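PDB 5JXF: Asp/Glu-specific dipeptidyl-peptidase from Flavobacterium psychrophilum, which removes dipeptides from the N-terminus of oligopeptides as a serine peptidase of family S46, with strict specificity for Asp or Glu at P1. Local coordinates for residues A[270-275]-A[725-730]; A[194-199]-A[560-565]; A[415-420]-A[461-466]; A[208-213]-A[242-247]; A[446-451]-A[510-515]. All blocks are in the same frame, centred on the assembly; numbering follows the deposited sequence.

Contact 1: residues A[270-275]-A[725-730]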
# COMPACT_ATOMS: atom_id res chain seq x y z
N SER A 270 -28.24 -16.56 -5.90
CA SER A 270 -28.55 -15.48 -6.83
C SER A 270 -27.51 -15.29 -7.95
O SER A 270 -26.32 -15.48 -7.73
CB SER A 270 -28.68 -14.17 -6.06
OG SER A 270 -28.81 -13.08 -6.96
N LEU A 271 -27.97 -14.94 -9.16
CA LEU A 271 -27.08 -14.61 -10.28
C LEU A 271 -27.17 -13.15 -10.67
O LEU A 271 -26.60 -12.74 -11.67
CB LEU A 271 -27.40 -15.46 -11.52
CG LEU A 271 -27.06 -16.94 -11.60
CD1 LEU A 271 -27.84 -17.61 -12.72
CD2 LEU A 271 -25.59 -17.13 -11.81
N ASP A 272 -27.91 -12.36 -9.89
CA ASP A 272 -28.20 -10.97 -10.21
C ASP A 272 -27.27 -10.04 -9.46
O ASP A 272 -27.44 -8.82 -9.51
CB ASP A 272 -29.65 -10.62 -9.87
CG ASP A 272 -30.64 -11.21 -10.86
OD1 ASP A 272 -30.21 -11.98 -11.76
OD2 ASP A 272 -31.86 -10.92 -10.74
N GLY A 273 -26.32 -10.62 -8.73
CA GLY A 273 -25.27 -9.86 -8.06
C GLY A 273 -25.66 -8.88 -6.97
O GLY A 273 -26.80 -8.85 -6.50
N VAL A 274 -24.67 -8.07 -6.58
CA VAL A 274 -24.84 -7.08 -5.52
C VAL A 274 -24.48 -5.68 -5.97
O VAL A 274 -23.49 -5.49 -6.68
CB VAL A 274 -23.97 -7.41 -4.30
CG1 VAL A 274 -24.48 -8.71 -3.58
CG2 VAL A 274 -22.54 -7.58 -4.73
N GLN A 275 -25.26 -4.70 -5.54
CA GLN A 275 -24.95 -3.30 -5.76
C GLN A 275 -24.88 -2.63 -4.40
O GLN A 275 -25.50 -3.11 -3.44
CB GLN A 275 -26.00 -2.64 -6.68
CG GLN A 275 -25.93 -1.11 -6.71
CD GLN A 275 -26.94 -0.48 -7.66
OE1 GLN A 275 -28.06 -0.97 -7.81
NE2 GLN A 275 -26.55 0.63 -8.29
N LEU A 725 -30.49 -21.83 -9.01
CA LEU A 725 -30.03 -20.51 -9.44
C LEU A 725 -31.22 -19.60 -9.65
O LEU A 725 -32.16 -19.98 -10.34
CB LEU A 725 -29.20 -20.64 -10.72
CG LEU A 725 -28.03 -21.62 -10.60
CD1 LEU A 725 -27.22 -21.63 -11.87
CD2 LEU A 725 -27.14 -21.26 -9.40
N VAL A 726 -31.22 -18.42 -9.05
CA VAL A 726 -32.38 -17.54 -9.14
C VAL A 726 -32.01 -16.11 -9.55
O VAL A 726 -30.85 -15.70 -9.46
CB VAL A 726 -33.16 -17.47 -7.82
CG1 VAL A 726 -33.83 -18.82 -7.53
CG2 VAL A 726 -32.23 -17.07 -6.66
N HIS A 727 -33.02 -15.35 -9.98
CA HIS A 727 -32.85 -13.96 -10.43
C HIS A 727 -33.76 -12.97 -9.69
O HIS A 727 -34.72 -12.47 -10.27
CB HIS A 727 -33.15 -13.85 -11.92
CG HIS A 727 -32.26 -14.68 -12.79
ND1 HIS A 727 -31.04 -14.22 -13.25
CD2 HIS A 727 -32.42 -15.91 -13.32
CE1 HIS A 727 -30.48 -15.15 -14.00
NE2 HIS A 727 -31.30 -16.18 -14.06
N PRO A 728 -33.43 -12.67 -8.43
CA PRO A 728 -34.26 -11.80 -7.59
C PRO A 728 -34.36 -10.34 -8.03
O PRO A 728 -35.23 -9.63 -7.55
CB PRO A 728 -33.56 -11.87 -6.23
CG PRO A 728 -32.17 -12.19 -6.55
CD PRO A 728 -32.22 -13.11 -7.73
N LYS A 729 -33.47 -9.88 -8.90
CA LYS A 729 -33.51 -8.47 -9.27
C LYS A 729 -34.29 -8.28 -10.57
O LYS A 729 -34.46 -7.17 -11.05
CB LYS A 729 -32.09 -7.91 -9.38
CG LYS A 729 -31.36 -7.87 -8.03
CD LYS A 729 -30.11 -7.01 -8.07
CE LYS A 729 -29.59 -6.69 -6.67
NZ LYS A 729 -28.43 -5.70 -6.69
N LYS A 730 -34.81 -9.39 -11.10
CA LYS A 730 -35.57 -9.35 -12.34
C LYS A 730 -37.06 -9.20 -12.08
O LYS A 730 -37.58 -8.08 -12.10
CB LYS A 730 -35.30 -10.61 -13.16
CG LYS A 730 -34.01 -10.57 -13.98
CD LYS A 730 -34.05 -11.59 -15.13
CE LYS A 730 -35.44 -11.69 -15.79
NZ LYS A 730 -36.00 -10.36 -16.22
O HOH W 1 -26.81 -6.39 -9.00
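Asp-272 holds the tail of the chain with both carboxylate oxygens. Its CG sits beside the backbone N (chi1 -74°), which sends the carboxylate into the type I turn from His-727 to Lys-730. Asp-272 OD1 accepts a hydrogen bond from His-727 ND1 at 2.8 Å, close to the ring plane and on the syn side of the oxygen. OD2 receives Lys-729 N at 2.7 Å through its anti lone pair. The carboxylate and imidazole planes stand 42° apart. Gripped at both oxygens, the carboxylate is probably hindered from turning; the imidazole is held at ND1.

Lys-729 runs extended past Asp-272, with its CG 3.7 Å from Asp-272 CB. Its NZ forms a salt bridge with Asp-278 and also reaches Asp-272 O through a water. Leu-271 N donates to Val-726 O at 3.0 Å. Ser-270 OG accepts from Asp-272 N at 3.1 Å, an ST turn, while resting against the Pro-728 ring. Leu-271 CD1 touches Leu-725 CB at 3.9 Å.

Ser-270 and Val-726 form a bridge between the short parallel strands 269-270 and 725-726. Leu-271 and Leu-725 pack on Leu-707 of helix 703-713. Ser-270 and Val-274 lie against Ile-674 of strand 673-680.

Contact 2: residues A[194-199]-A[560-565]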
# COMPACT_ATOMS: atom_id res chain seq x y z
N GLU A 194 -21.28 -13.27 29.79
CA GLU A 194 -20.26 -13.47 30.83
C GLU A 194 -20.79 -14.28 32.01
O GLU A 194 -20.15 -14.33 33.05
CB GLU A 194 -19.72 -12.12 31.32
CG GLU A 194 -19.03 -11.29 30.23
CD GLU A 194 -17.62 -11.78 29.91
OE1 GLU A 194 -17.14 -12.71 30.59
OE2 GLU A 194 -17.01 -11.24 28.96
N GLY A 195 -21.95 -14.89 31.85
CA GLY A 195 -22.52 -15.75 32.87
C GLY A 195 -23.88 -15.32 33.38
O GLY A 195 -24.46 -15.99 34.25
N ASN A 196 -24.39 -14.21 32.85
CA ASN A 196 -25.71 -13.72 33.23
C ASN A 196 -26.84 -14.49 32.57
O ASN A 196 -28.01 -14.33 32.92
CB ASN A 196 -25.84 -12.23 32.89
CG ASN A 196 -25.05 -11.35 33.83
OD1 ASN A 196 -25.47 -11.10 34.96
ND2 ASN A 196 -23.91 -10.85 33.36
N GLN A 197 -26.50 -15.33 31.60
CA GLN A 197 -27.52 -16.07 30.86
C GLN A 197 -26.98 -17.40 30.35
O GLN A 197 -25.83 -17.50 29.96
CB GLN A 197 -28.06 -15.22 29.70
CG GLN A 197 -29.14 -15.90 28.87
CD GLN A 197 -29.73 -15.01 27.79
OE1 GLN A 197 -29.23 -13.92 27.51
NE2 GLN A 197 -30.81 -15.47 27.18
N TYR A 198 -27.83 -18.42 30.36
CA TYR A 198 -27.43 -19.74 29.87
C TYR A 198 -28.47 -20.28 28.90
O TYR A 198 -29.67 -20.32 29.21
CB TYR A 198 -27.23 -20.72 31.03
CG TYR A 198 -26.04 -20.37 31.90
CD1 TYR A 198 -26.15 -19.47 32.95
CD2 TYR A 198 -24.79 -20.94 31.66
CE1 TYR A 198 -25.06 -19.15 33.74
CE2 TYR A 198 -23.70 -20.63 32.45
CZ TYR A 198 -23.83 -19.73 33.49
OH TYR A 198 -22.74 -19.42 34.27
N ILE A 199 -28.01 -20.67 27.71
CA ILE A 199 -28.89 -21.15 26.66
C ILE A 199 -28.46 -22.52 26.18
O ILE A 199 -27.27 -22.74 25.91
CB ILE A 199 -28.90 -20.21 25.45
CG1 ILE A 199 -29.48 -18.85 25.83
CG2 ILE A 199 -29.67 -20.83 24.29
CD1 ILE A 199 -29.27 -17.79 24.75
N LEU A 560 -15.67 -10.35 38.31
CA LEU A 560 -15.90 -8.92 38.24
C LEU A 560 -16.47 -8.54 36.86
O LEU A 560 -17.38 -7.71 36.75
CB LEU A 560 -14.61 -8.18 38.53
CG LEU A 560 -14.09 -8.02 39.96
CD1 LEU A 560 -12.66 -7.53 39.89
CD2 LEU A 560 -14.93 -7.06 40.78
N GLN A 561 -15.96 -9.18 35.82
CA GLN A 561 -16.42 -8.95 34.45
C GLN A 561 -17.88 -9.40 34.27
O GLN A 561 -18.66 -8.75 33.57
CB GLN A 561 -15.51 -9.67 33.45
CG GLN A 561 -15.86 -9.45 32.00
CD GLN A 561 -15.89 -7.99 31.62
OE1 GLN A 561 -14.88 -7.29 31.71
NE2 GLN A 561 -17.06 -7.51 31.18
N ARG A 562 -18.24 -10.50 34.92
CA ARG A 562 -19.63 -10.96 34.93
C ARG A 562 -20.56 -9.88 35.49
O ARG A 562 -21.64 -9.65 34.94
CB ARG A 562 -19.76 -12.25 35.75
CG ARG A 562 -21.19 -12.75 35.90
CD ARG A 562 -21.25 -14.13 36.56
NE ARG A 562 -20.92 -14.08 37.98
CZ ARG A 562 -19.76 -14.45 38.49
NH1 ARG A 562 -18.81 -14.92 37.70
NH2 ARG A 562 -19.53 -14.37 39.80
N ILE A 563 -20.12 -9.21 36.55
CA ILE A 563 -20.93 -8.17 37.21
C ILE A 563 -20.93 -6.88 36.40
O ILE A 563 -21.95 -6.20 36.30
CB ILE A 563 -20.42 -7.88 38.62
CG1 ILE A 563 -20.55 -9.12 39.50
CG2 ILE A 563 -21.19 -6.72 39.25
CD1 ILE A 563 -20.03 -8.91 40.90
N TYR A 564 -19.77 -6.55 35.84
CA TYR A 564 -19.63 -5.38 34.99
C TYR A 564 -20.61 -5.49 33.81
O TYR A 564 -21.23 -4.50 33.42
CB TYR A 564 -18.19 -5.25 34.50
CG TYR A 564 -17.86 -3.94 33.82
CD1 TYR A 564 -18.59 -2.79 34.08
CD2 TYR A 564 -16.82 -3.87 32.90
CE1 TYR A 564 -18.28 -1.59 33.45
CE2 TYR A 564 -16.51 -2.69 32.27
CZ TYR A 564 -17.24 -1.55 32.54
OH TYR A 564 -16.92 -0.38 31.90
N MET A 565 -20.74 -6.70 33.26
CA MET A 565 -21.65 -6.96 32.15
C MET A 565 -23.10 -6.70 32.55
O MET A 565 -23.82 -5.97 31.88
CB MET A 565 -21.48 -8.40 31.66
CG MET A 565 -22.17 -8.72 30.32
SD MET A 565 -21.50 -7.77 28.94
CE MET A 565 -22.91 -6.74 28.53
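Glu-194 leans on helix 547-571 from the turn that joins strands 186-192 and 197-214. Its CB lies 3.8 Å from Arg-562 CA. CG moves on to Met-565 CB, at 4.0 Å. The chain bends there (chi2 -77°), which brings CD over Gln-561 CG at 3.6 Å. At the tip, OE1 and OE2 also lie beside that methylene, and the carboxylate is turned 49° from the Gln-561 amide.

Gly-195 follows, where a side chain would press on Arg-562 CD. Asn-196 and Gln-197 form a classic beta bulge opposite Phe-192. Asn-196 ND2 donates to Arg-562 O at 3.0 Å, nearly in its own amide plane, and also bonds Phe-193 O. Putting a leucine here would remove the amide, and would probably leave the turn without its polar tie to the helix and Phe-193 O without this donor.

Glu-194 thus uses its carbon chain more than its charge. The single directional bond here comes from Asn-196; the rest is van der Waals contact, including Glu-194 O against Arg-562 methylenes.

Contact 3: residues A[415-420]-A[461-466]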
# COMPACT_ATOMS: atom_id res chain seq x y z
N ASN A 415 4.08 -23.05 19.24
CA ASN A 415 4.95 -22.82 18.08
C ASN A 415 6.14 -23.77 17.90
O ASN A 415 6.56 -24.04 16.77
CB ASN A 415 5.49 -21.40 18.11
CG ASN A 415 4.41 -20.38 17.88
OD1 ASN A 415 4.18 -19.96 16.74
ND2 ASN A 415 3.76 -19.95 18.95
N THR A 416 6.69 -24.27 19.00
CA THR A 416 7.76 -25.26 18.93
C THR A 416 7.19 -26.66 19.09
O THR A 416 6.73 -27.04 20.18
CB THR A 416 8.81 -25.04 20.02
OG1 THR A 416 9.13 -23.64 20.10
CG2 THR A 416 10.05 -25.85 19.70
N GLU A 417 7.21 -27.43 18.00
CA GLU A 417 6.44 -28.66 17.93
C GLU A 417 6.98 -29.76 18.84
O GLU A 417 6.21 -30.61 19.31
CB GLU A 417 6.37 -29.15 16.47
CG GLU A 417 5.63 -28.17 15.54
CD GLU A 417 5.66 -28.59 14.08
OE1 GLU A 417 4.62 -29.09 13.59
OE2 GLU A 417 6.70 -28.40 13.41
N LEU A 418 8.28 -29.75 19.11
CA LEU A 418 8.86 -30.75 20.01
C LEU A 418 8.50 -30.47 21.47
O LEU A 418 8.17 -31.38 22.22
CB LEU A 418 10.38 -30.81 19.85
CG LEU A 418 11.10 -31.79 20.79
CD1 LEU A 418 12.16 -32.60 20.04
CD2 LEU A 418 11.74 -31.08 21.98
N LEU A 419 8.57 -29.20 21.86
CA LEU A 419 8.16 -28.77 23.19
C LEU A 419 6.68 -29.04 23.38
O LEU A 419 6.22 -29.36 24.48
CB LEU A 419 8.45 -27.28 23.39
CG LEU A 419 9.89 -26.79 23.15
CD1 LEU A 419 10.01 -25.32 23.49
CD2 LEU A 419 10.89 -27.62 23.95
N SER A 420 5.94 -28.90 22.29
CA SER A 420 4.51 -29.14 22.27
C SER A 420 4.21 -30.59 22.63
O SER A 420 3.36 -30.87 23.49
CB SER A 420 3.94 -28.80 20.90
OG SER A 420 2.55 -29.03 20.86
N THR A 461 14.21 -30.80 11.02
CA THR A 461 15.07 -29.69 10.62
C THR A 461 14.41 -28.33 10.88
O THR A 461 15.02 -27.45 11.48
CB THR A 461 15.46 -29.79 9.13
OG1 THR A 461 16.02 -31.08 8.87
CG2 THR A 461 16.47 -28.71 8.77
N VAL A 462 13.16 -28.18 10.44
CA VAL A 462 12.42 -26.95 10.66
C VAL A 462 12.24 -26.62 12.15
O VAL A 462 12.54 -25.51 12.59
CB VAL A 462 11.02 -27.01 10.01
CG1 VAL A 462 10.24 -25.73 10.30
CG2 VAL A 462 11.14 -27.26 8.52
N ASP A 463 11.76 -27.59 12.91
CA ASP A 463 11.31 -27.33 14.28
C ASP A 463 12.46 -26.92 15.18
O ASP A 463 12.28 -26.20 16.16
CB ASP A 463 10.60 -28.56 14.86
CG ASP A 463 9.93 -28.26 16.20
OD1 ASP A 463 9.00 -27.43 16.20
OD2 ASP A 463 10.34 -28.85 17.24
N GLU A 464 13.65 -27.36 14.84
CA GLU A 464 14.83 -27.04 15.62
C GLU A 464 15.33 -25.62 15.38
O GLU A 464 15.81 -24.96 16.29
CB GLU A 464 15.90 -28.07 15.32
CG GLU A 464 17.24 -27.90 16.02
CD GLU A 464 18.15 -29.09 15.78
OE1 GLU A 464 17.68 -30.06 15.13
OE2 GLU A 464 19.32 -29.05 16.20
N LYS A 465 15.22 -25.15 14.14
CA LYS A 465 15.59 -23.77 13.87
C LYS A 465 14.61 -22.82 14.55
O LYS A 465 15.02 -21.83 15.16
CB LYS A 465 15.67 -23.51 12.36
CG LYS A 465 16.76 -24.31 11.67
CD LYS A 465 18.09 -23.53 11.63
CE LYS A 465 19.28 -24.47 11.79
NZ LYS A 465 20.50 -23.78 12.30
N VAL A 466 13.31 -23.12 14.49
CA VAL A 466 12.34 -22.30 15.21
C VAL A 466 12.50 -22.48 16.73
O VAL A 466 12.28 -21.54 17.49
CB VAL A 466 10.88 -22.60 14.76
CG1 VAL A 466 10.50 -24.02 15.04
CG2 VAL A 466 9.89 -21.68 15.45
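Asp-463 lays its carboxylate against the first turn of helix 417-435. CG stands anti to the backbone N (chi1 -171°), which points the group out of helix 460-477 at the backbone of Glu-417 and Leu-418. OD1 accepts from Glu-417 N, approached from the syn side; the modelled 2.5 Å is doubtfully short. OD2 accepts from Leu-418 N at 2.9 Å, with the donor above the carboxylate plane. Thr-416 is the N-cap residue, but its OG1 bonds back to Val-411 O and CG2 lies 3.9 Å from Asp-463 OD2.

Replacing Asp-463 by an alanine is likely to leave both amides without their acceptor and Tyr-500 OH, which also bonds OD2, without this partner.

The Glu-417 carboxylate is close as well: OE2 lies 3.7 Å from Asp-463 OD1, with the planes 65° apart. Lys-337 forms a salt bridge with Glu-417 OE1, and Tyr-334 OH bonds OE2. This lysine and the start of the helix dipole probably offset two buried like charges, and may favour the ionised form of Asp-463.

Contact 4: residues A[208-213]-A[242-247]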
# COMPACT_ATOMS: atom_id res chain seq x y z
N ASP A 208 -20.21 -37.70 8.91
CA ASP A 208 -19.70 -38.20 7.65
C ASP A 208 -19.81 -37.08 6.61
O ASP A 208 -20.77 -37.04 5.83
CB ASP A 208 -20.47 -39.46 7.21
CG ASP A 208 -19.99 -40.03 5.89
OD1 ASP A 208 -19.00 -39.50 5.32
OD2 ASP A 208 -20.58 -41.02 5.42
N VAL A 209 -18.83 -36.18 6.62
CA VAL A 209 -18.76 -35.02 5.71
C VAL A 209 -17.57 -35.14 4.76
O VAL A 209 -16.41 -35.13 5.18
CB VAL A 209 -18.67 -33.71 6.51
CG1 VAL A 209 -18.52 -32.49 5.58
CG2 VAL A 209 -19.90 -33.59 7.43
N ARG A 210 -17.86 -35.27 3.47
CA ARG A 210 -16.83 -35.57 2.47
C ARG A 210 -16.50 -34.36 1.59
O ARG A 210 -17.36 -33.54 1.33
CB ARG A 210 -17.29 -36.73 1.58
CG ARG A 210 -17.74 -37.94 2.38
CD ARG A 210 -18.26 -39.05 1.50
NE ARG A 210 -18.88 -40.07 2.35
CZ ARG A 210 -19.53 -41.14 1.90
NH1 ARG A 210 -19.66 -41.34 0.60
NH2 ARG A 210 -20.07 -41.99 2.76
N LEU A 211 -15.23 -34.26 1.18
CA LEU A 211 -14.76 -33.17 0.32
C LEU A 211 -15.27 -33.31 -1.10
O LEU A 211 -15.10 -34.36 -1.73
CB LEU A 211 -13.23 -33.12 0.30
CG LEU A 211 -12.57 -32.08 -0.63
CD1 LEU A 211 -13.04 -30.66 -0.33
CD2 LEU A 211 -11.05 -32.17 -0.56
N VAL A 212 -15.89 -32.24 -1.61
CA VAL A 212 -16.49 -32.26 -2.95
C VAL A 212 -15.71 -31.42 -3.96
O VAL A 212 -15.50 -31.85 -5.09
CB VAL A 212 -17.96 -31.77 -2.90
CG1 VAL A 212 -18.51 -31.51 -4.29
CG2 VAL A 212 -18.83 -32.78 -2.11
N GLY A 213 -15.30 -30.22 -3.55
CA GLY A 213 -14.58 -29.34 -4.45
C GLY A 213 -13.73 -28.29 -3.76
O GLY A 213 -14.10 -27.76 -2.70
N ARG A 242 -19.96 -32.29 1.20
CA ARG A 242 -21.31 -32.83 1.13
C ARG A 242 -21.63 -33.60 2.41
O ARG A 242 -20.86 -34.45 2.83
CB ARG A 242 -21.52 -33.74 -0.08
CG ARG A 242 -22.97 -34.22 -0.20
CD ARG A 242 -23.15 -35.28 -1.25
NE ARG A 242 -22.54 -34.89 -2.52
CZ ARG A 242 -23.10 -34.04 -3.38
NH1 ARG A 242 -24.28 -33.50 -3.10
NH2 ARG A 242 -22.47 -33.73 -4.51
N VAL A 243 -22.76 -33.27 3.04
CA VAL A 243 -23.12 -33.91 4.29
C VAL A 243 -23.80 -35.25 3.95
O VAL A 243 -24.63 -35.32 3.06
CB VAL A 243 -24.07 -33.03 5.13
CG1 VAL A 243 -24.45 -33.73 6.47
CG2 VAL A 243 -23.46 -31.67 5.39
N TYR A 244 -23.40 -36.31 4.64
CA TYR A 244 -23.99 -37.64 4.40
C TYR A 244 -24.74 -38.11 5.63
O TYR A 244 -24.38 -37.73 6.76
CB TYR A 244 -22.90 -38.64 4.02
CG TYR A 244 -22.51 -38.59 2.56
CD1 TYR A 244 -21.69 -37.57 2.07
CD2 TYR A 244 -22.96 -39.57 1.68
CE1 TYR A 244 -21.33 -37.54 0.74
CE2 TYR A 244 -22.62 -39.54 0.36
CZ TYR A 244 -21.81 -38.52 -0.12
OH TYR A 244 -21.49 -38.52 -1.45
N ALA A 245 -25.76 -38.93 5.43
CA ALA A 245 -26.59 -39.41 6.54
C ALA A 245 -26.98 -40.88 6.35
O ALA A 245 -26.79 -41.42 5.27
CB ALA A 245 -27.83 -38.55 6.67
N ASN A 246 -27.50 -41.55 7.40
CA ASN A 246 -27.95 -42.94 7.20
C ASN A 246 -29.31 -43.00 6.53
O ASN A 246 -29.85 -41.97 6.12
CB ASN A 246 -27.97 -43.75 8.52
CG ASN A 246 -28.85 -43.13 9.60
OD1 ASN A 246 -29.75 -42.35 9.32
ND2 ASN A 246 -28.61 -43.53 10.85
N LYS A 247 -29.90 -44.19 6.44
CA LYS A 247 -31.13 -44.34 5.66
C LYS A 247 -32.33 -43.64 6.29
O LYS A 247 -33.38 -43.51 5.67
CB LYS A 247 -31.41 -45.82 5.39
CG LYS A 247 -30.59 -46.35 4.20
CD LYS A 247 -31.07 -47.69 3.67
O HOH W 2 -23.32 -38.19 9.18
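Arg-242 pairs with Arg-210 across two antiparallel strands of a curled sheet, consistent with a barrel of the chymotrypsin-like peptidase fold. Arg-242 N donates to Arg-210 O at 2.9 Å, and Arg-210 N returns a bond to Arg-242 O at 3.2 Å. The Arg-242 CB is met by Val-212 CG2 at 3.5 Å. Val-212 belongs to a classic beta bulge with Gly-213, opposite Met-240. The Arg-242 guanidinium leads away to salt bridges with Glu-722 and Glu-130.

Val-243 comes next and forms a non-hydrogen-bonded pair with Val-209. Both side chains reach Val-138 of strand 138-146, on the face opposite the arginines.

Tyr-244 carries the main side-chain contact. Its CG sits beside the backbone N (chi1 -82°), which lays the ring under Arg-210. The guanidinium stacks flat on it, planes at 12°, with Arg-210 CZ 3.7 Å from the ring centroid in a cation-pi contact. Tyr-244 OH bonds Glu-130. A water links Tyr-244 O to Asp-208 N.

The stacked group is fixed at its edge by Asp-208, which also bonds Asn-258. Arg-210 NE donates to Asp-208 OD1 at 3.0 Å, and Arg-210 NH2 forms a salt bridge with Asp-208 OD2 at 2.9 Å.

Contact 5: residues A[446-451]-A[510-515]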
# COMPACT_ATOMS: atom_id res chain seq x y z
N ASN A 446 -4.32 -43.29 23.25
CA ASN A 446 -5.05 -42.34 22.43
C ASN A 446 -4.13 -41.22 21.95
O ASN A 446 -4.29 -40.71 20.84
CB ASN A 446 -6.24 -41.77 23.19
CG ASN A 446 -7.03 -40.76 22.37
OD1 ASN A 446 -6.79 -39.55 22.46
ND2 ASN A 446 -7.95 -41.25 21.55
N LEU A 447 -3.16 -40.84 22.78
CA LEU A 447 -2.18 -39.83 22.40
C LEU A 447 -1.28 -40.33 21.28
O LEU A 447 -0.94 -39.57 20.37
CB LEU A 447 -1.32 -39.42 23.60
CG LEU A 447 -0.13 -38.53 23.22
CD1 LEU A 447 -0.58 -37.14 22.77
CD2 LEU A 447 0.87 -38.45 24.35
N ILE A 448 -0.91 -41.60 21.34
CA ILE A 448 -0.06 -42.21 20.32
C ILE A 448 -0.75 -42.30 18.96
O ILE A 448 -0.14 -42.01 17.93
CB ILE A 448 0.39 -43.62 20.75
CG1 ILE A 448 1.22 -43.54 22.03
CG2 ILE A 448 1.18 -44.28 19.63
CD1 ILE A 448 1.58 -44.89 22.61
N LYS A 449 -2.02 -42.69 18.93
CA LYS A 449 -2.73 -42.81 17.66
C LYS A 449 -3.04 -41.43 17.08
O LYS A 449 -3.29 -41.29 15.88
CB LYS A 449 -4.03 -43.62 17.82
CG LYS A 449 -5.08 -42.99 18.73
N SER A 450 -2.99 -40.40 17.91
CA SER A 450 -3.29 -39.05 17.45
C SER A 450 -2.01 -38.34 17.00
O SER A 450 -2.07 -37.33 16.31
CB SER A 450 -3.98 -38.23 18.53
OG SER A 450 -3.08 -37.89 19.56
N GLN A 451 -0.86 -38.88 17.39
CA GLN A 451 0.40 -38.28 16.97
C GLN A 451 0.81 -38.76 15.58
O GLN A 451 1.89 -38.43 15.10
CB GLN A 451 1.51 -38.59 17.97
CG GLN A 451 1.38 -37.80 19.26
CD GLN A 451 1.00 -36.35 19.02
OE1 GLN A 451 1.83 -35.53 18.64
NE2 GLN A 451 -0.27 -36.02 19.25
N ASN A 510 10.35 -43.74 17.07
CA ASN A 510 10.92 -43.37 18.35
C ASN A 510 9.82 -43.18 19.40
O ASN A 510 9.73 -43.96 20.34
CB ASN A 510 11.78 -42.11 18.20
CG ASN A 510 13.20 -42.42 17.72
OD1 ASN A 510 13.66 -43.55 17.82
ND2 ASN A 510 13.88 -41.41 17.18
N PHE A 511 8.98 -42.16 19.21
CA PHE A 511 7.92 -41.82 20.17
C PHE A 511 7.11 -43.01 20.70
O PHE A 511 6.78 -43.04 21.89
CB PHE A 511 6.95 -40.80 19.54
CG PHE A 511 5.81 -40.40 20.45
CD1 PHE A 511 6.01 -39.53 21.50
CD2 PHE A 511 4.53 -40.90 20.24
CE1 PHE A 511 4.95 -39.16 22.32
CE2 PHE A 511 3.47 -40.53 21.05
CZ PHE A 511 3.68 -39.67 22.09
N LYS A 512 6.80 -43.98 19.84
CA LYS A 512 6.08 -45.19 20.26
C LYS A 512 6.90 -46.03 21.26
O LYS A 512 6.35 -46.61 22.20
CB LYS A 512 5.70 -46.05 19.05
CG LYS A 512 4.57 -45.53 18.17
CD LYS A 512 4.39 -46.46 16.96
CE LYS A 512 3.27 -46.03 16.04
NZ LYS A 512 3.21 -46.88 14.82
N ALA A 513 8.21 -46.10 21.02
CA ALA A 513 9.10 -46.91 21.85
C ALA A 513 9.21 -46.33 23.25
O ALA A 513 9.32 -47.07 24.24
CB ALA A 513 10.48 -47.01 21.20
N LEU A 514 9.20 -45.00 23.34
CA LEU A 514 9.27 -44.31 24.61
C LEU A 514 8.06 -44.62 25.48
O LEU A 514 8.16 -44.69 26.70
CB LEU A 514 9.38 -42.80 24.38
CG LEU A 514 9.72 -41.89 25.57
CD1 LEU A 514 11.14 -42.15 26.06
CD2 LEU A 514 9.54 -40.44 25.17
N LEU A 515 6.91 -44.83 24.83
CA LEU A 515 5.64 -45.04 25.52
C LEU A 515 5.20 -46.51 25.48
O LEU A 515 4.03 -46.83 25.70
CB LEU A 515 4.56 -44.14 24.92
CG LEU A 515 4.58 -42.65 25.31
CD1 LEU A 515 5.88 -41.94 24.95
CD2 LEU A 515 3.39 -41.93 24.68
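Leu-447, which meets Phe-511 with its side chain, has a carbonyl oxygen shared by several donors near the end of helix 437-450. Ser-450 OG donates to Leu-447 O at 2.8 Å, from above the carbonyl plane. The backbone N atoms of Ser-450 and Gln-451 add weak bonds to the same oxygen. The helix pairs with helix 508-514 in an antiparallel arrangement: the short axes run at 176° and come within 10.7 Å.

The side-chain contacts between 446-451 and 510-515 are apolar. Phe-511 has its CG anti to the backbone N (chi1 179°), which pushes the ring toward helix 437-450. Leu-447 CD2 meets the ring at its edge, 3.8 Å from Phe-511 CZ. Gln-451 CG comes obliquely to Phe-511 CE2 at 3.9 Å, so the glutamine contributes its aliphatic part here. Leu-515 CD1 lies over one face of the ring, offset toward the rim.

Ile-448 fills the space between Phe-511 and the end of the second helix. Its two branches divide the work: CG1 and CD1 slide past Leu-515, while CG2 turns to the methylenes of Lys-512.

Leu-421 of helix 417-435 touches both Gln-451 and Phe-511. Two polar ties between the helices flank the apolar contacts: Tyr-508 OH bonds Ile-448 O, and Lys-444 NZ bonds Leu-515 O. Ile-448 CG2 lies 3.9 Å from Lys-512 CG.

Overall arrangement
Contacts 3 and 5 are the closest pair, with centres 18 Å apart. They lie in one group of helices: helices 417-435 and 437-450 are successive, as are 460-477 and 508-514, and the two contacts cross along the chain. Contacts 2 and 4 share strand 197-214 but have centres 38 Å apart; contact 2 sets the turn just before the strand on helix 547-571, while contact 4 pairs the strand's far end within the sheet. Contact 4 closes before contact 1 opens. Contact 1 spans about 450 residues, encloses contacts 3 and 5, and crosses contact 2. Contacts 3, 4 and 5 nest inside the loop closed by contact 2, consistent with a helical region inserted between two beta-rich parts.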